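PDB 3DMC: NTF2-like Protein from Anabaena variabilis ATCC 29413, which is of unknown function but adopts the NTF2-like fold of SnoaL-like proteins, in which a curved sheet and helices commonly enclose a pocket. Local coordinates for residues Glu69-Gly74 / Gly98-Lys103. Numbering follows the deposited sequence.
Sequences ESFHTG and GLFLGK
F71 lays its ring against the backbone of 98-100, and this is the tight part of the contact. F100 CA stands over one face toward the rim, G98 O lies at the edge, and F71 CD2 comes within 3.1 Å of L99 O. A chi1 of -70° sets CG anti to the F71 carbonyl carbon. F71 CZ lies 3.8 Å from F100 CB, and the two rings meet obliquely, their planes at 36°. S70 CB meets the edge of the F100 ring, 3.4 Å from CE1. Beside it L101 N donates the one direct hydrogen bond across, 3.1 Å to S70 O and nearly straight, with an N-H...O angle of 161°. The contact thus joins the loop between helix 57-69 and strand 75-85 to the type I' hairpin turn F100-K103, at the surface of this NTF2-like fold. An alanine at F71 would probably leave the backbone of G98-F100 without its aromatic cover and F100 CB without its apolar partner. Toward T73, G74 and G102 the contact is looser and bridged by water: L99 O receives bonds from two waters, each 2.8 Å away, one also held by T73 N and G74 O, the other by G102 N. A third water bridges L99 N and G74 O. Between the two turns, H72 CE1 touches L101 CD2 obliquely at 3.7 Å.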
ATOM      1  N   GLU A  69      -1.638 -19.172 -12.334  1.00 18.39           N
ATOM      2  CA  GLU A  69      -1.123 -20.266 -13.173  1.00 21.34           C
ATOM      3  C   GLU A  69       0.001 -21.070 -12.521  1.00 19.83           C
ATOM      4  O   GLU A  69       0.124 -22.273 -12.759  1.00 20.86           O
ATOM      5  CB  GLU A  69      -0.667 -19.760 -14.553  1.00 22.70           C
ATOM      6  CG  GLU A  69       0.694 -19.112 -14.522  1.00 32.14           C
ATOM      7  CD  GLU A  69       1.221 -18.839 -15.922  1.00 43.17           C
ATOM      8  OE1 GLU A  69       0.382 -18.773 -16.846  1.00 47.81           O
ATOM      9  OE2 GLU A  69       2.452 -18.692 -16.107  1.00 40.45           O
ATOM     10  N   SER A  70       0.819 -20.423 -11.706  1.00 21.52           N
ATOM     11  CA  SER A  70       2.000 -21.102 -11.138  1.00 22.41           C
ATOM     12  C   SER A  70       1.829 -21.436  -9.669  1.00 18.02           C
ATOM     13  O   SER A  70       2.671 -22.079  -9.040  1.00 19.35           O
ATOM     14  CB  SER A  70       3.282 -20.301 -11.374  1.00 21.77           C
ATOM     15  OG  SER A  70       3.604 -20.293 -12.758  1.00 26.75           O
ATOM     16  N   PHE A  71       0.677 -21.074  -9.142  1.00 15.96           N
ATOM     17  CA  PHE A  71       0.332 -21.531  -7.788  1.00 12.18           C
ATOM     18  C   PHE A  71      -0.641 -22.690  -7.833  1.00 12.60           C
ATOM     19  O   PHE A  71      -1.871 -22.518  -7.757  1.00 13.57           O
ATOM     20  CB  PHE A  71      -0.214 -20.386  -6.963  1.00 15.72           C
ATOM     21  CG  PHE A  71       0.837 -19.372  -6.625  1.00 14.77           C
ATOM     22  CD1 PHE A  71       1.164 -18.370  -7.520  1.00 15.44           C
ATOM     23  CD2 PHE A  71       1.585 -19.494  -5.457  1.00 15.12           C
ATOM     24  CE1 PHE A  71       2.170 -17.444  -7.207  1.00 13.76           C
ATOM     25  CE2 PHE A  71       2.583 -18.578  -5.159  1.00 14.82           C
ATOM     26  CZ  PHE A  71       2.878 -17.562  -6.041  1.00 15.46           C
ATOM     27  N   HIS A  72      -0.068 -23.878  -7.988  1.00 14.26           N
ATOM     28  CA  HIS A  72      -0.879 -25.047  -8.315  1.00 14.38           C
ATOM     29  C   HIS A  72      -1.879 -25.396  -7.220  1.00 14.99           C
ATOM     30  O   HIS A  72      -2.904 -26.015  -7.481  1.00 18.19           O
ATOM     31  CB  HIS A  72      -0.005 -26.235  -8.662  1.00 14.92           C
ATOM     32  CG  HIS A  72       0.763 -26.038  -9.932  1.00 18.15           C
ATOM     33  ND1 HIS A  72       2.002 -26.601 -10.155  1.00 20.36           N
ATOM     34  CD2 HIS A  72       0.472 -25.312 -11.037  1.00 20.36           C
ATOM     35  CE1 HIS A  72       2.431 -26.243 -11.352  1.00 24.74           C
ATOM     36  NE2 HIS A  72       1.526 -25.454 -11.905  1.00 28.17           N
ATOM     37  N   THR A  73      -1.600 -24.973  -6.003  1.00 15.29           N
ATOM     38  CA  THR A  73      -2.552 -25.178  -4.914  1.00 16.57           C
ATOM     39  C   THR A  73      -2.989 -23.864  -4.263  1.00 16.18           C
ATOM     40  O   THR A  73      -3.530 -23.851  -3.158  1.00 16.37           O
ATOM     41  CB  THR A  73      -2.024 -26.121  -3.873  1.00 15.49           C
ATOM     42  OG1 THR A  73      -0.724 -25.697  -3.419  1.00 17.06           O
ATOM     43  CG2 THR A  73      -1.955 -27.540  -4.475  1.00 15.87           C
ATOM     44  N   GLY A  74      -2.766 -22.789  -5.018  1.00 14.03           N
ATOM     45  CA  GLY A  74      -3.170 -21.438  -4.641  1.00 13.06           C
ATOM     46  C   GLY A  74      -2.263 -20.682  -3.685  1.00 11.83           C
ATOM     47  O   GLY A  74      -1.203 -21.122  -3.279  1.00 12.97           O
ATOM     48  N   GLY A  98       2.047 -19.005  -0.501  1.00 13.06           N
ATOM     49  CA  GLY A  98       1.729 -20.173  -1.358  1.00 13.15           C
ATOM     50  C   GLY A  98       2.934 -20.718  -2.080  1.00 14.46           C
ATOM     51  O   GLY A  98       3.981 -20.094  -2.113  1.00 11.40           O
ATOM     52  N   LEU A  99       2.768 -21.921  -2.621  1.00 13.92           N
ATOM     53  CA  LEU A  99       3.821 -22.558  -3.407  1.00 11.31           C
ATOM     54  C   LEU A  99       3.790 -22.109  -4.843  1.00  9.79           C
ATOM     55  O   LEU A  99       2.837 -22.340  -5.591  1.00 10.09           O
ATOM     56  CB  LEU A  99       3.765 -24.093  -3.323  1.00 11.69           C
ATOM     57  CG  LEU A  99       3.956 -24.696  -1.931  1.00 12.92           C
ATOM     58  CD1 LEU A  99       3.968 -26.211  -2.032  1.00 11.22           C
ATOM     59  CD2 LEU A  99       5.222 -24.223  -1.255  1.00  8.06           C
ATOM     60  N   PHE A 100       4.924 -21.521  -5.214  1.00 10.02           N
ATOM     61  CA  PHE A 100       5.186 -21.077  -6.568  1.00 13.17           C
ATOM     62  C   PHE A 100       6.022 -22.172  -7.203  1.00 13.23           C
ATOM     63  O   PHE A 100       7.198 -22.272  -6.945  1.00 13.92           O
ATOM     64  CB  PHE A 100       5.933 -19.725  -6.542  1.00 14.87           C
ATOM     65  CG  PHE A 100       6.413 -19.272  -7.879  1.00 18.17           C
ATOM     66  CD1 PHE A 100       5.537 -19.125  -8.923  1.00 19.93           C
ATOM     67  CD2 PHE A 100       7.753 -18.940  -8.078  1.00 28.87           C
ATOM     68  CE1 PHE A 100       5.972 -18.690 -10.154  1.00 19.08           C
ATOM     69  CE2 PHE A 100       8.200 -18.494  -9.310  1.00 25.06           C
ATOM     70  CZ  PHE A 100       7.311 -18.376 -10.355  1.00 24.50           C
ATOM     71  N   LEU A 101       5.376 -23.022  -7.988  1.00 14.16           N
ATOM     72  CA  LEU A 101       6.036 -24.198  -8.571  1.00 12.87           C
ATOM     73  C   LEU A 101       6.852 -24.904  -7.482  1.00 13.12           C
ATOM     74  O   LEU A 101       8.055 -25.221  -7.612  1.00 14.45           O
ATOM     75  CB  LEU A 101       6.929 -23.834  -9.773  1.00 15.58           C
ATOM     76  CG  LEU A 101       6.331 -23.001 -10.884  1.00 15.69           C
ATOM     77  CD1 LEU A 101       7.422 -22.652 -11.918  1.00 23.51           C
ATOM     78  CD2 LEU A 101       5.127 -23.701 -11.515  1.00 23.16           C
ATOM     79  N   GLY A 102       6.170 -25.122  -6.384  1.00 12.80           N
ATOM     80  CA  GLY A 102       6.656 -25.947  -5.310  1.00 12.44           C
ATOM     81  C   GLY A 102       7.541 -25.216  -4.355  1.00 13.01           C
ATOM     82  O   GLY A 102       7.959 -25.761  -3.327  1.00 14.26           O
ATOM     83  N   LYS A 103       7.793 -23.959  -4.686  1.00 15.48           N
ATOM     84  CA  LYS A 103       8.723 -23.108  -3.921  1.00 15.69           C
ATOM     85  C   LYS A 103       7.965 -22.117  -3.060  1.00 15.65           C
ATOM     86  O   LYS A 103       7.008 -21.518  -3.512  1.00 15.86           O
ATOM     87  CB  LYS A 103       9.708 -22.365  -4.844  1.00 16.71           C
ATOM     88  CG  LYS A 103      10.970 -23.128  -5.134  1.00 30.62           C
ATOM     89  CD  LYS A 103      10.860 -24.036  -6.349  1.00 33.97           C
ATOM     90  CE  LYS A 103      12.226 -24.655  -6.712  1.00 30.90           C
ATOM     91  NZ  LYS A 103      12.073 -25.777  -7.699  1.00 34.95           N
TER
HETATM   92  O   HOH W   1       3.068 -24.817  -6.778  1.00 17.87           O
HETATM   93  O   HOH W   2       0.243 -23.123  -4.970  1.00 14.29           O
HETATM   94  O   HOH W   3       0.384 -23.418  -1.940  1.00 14.99           O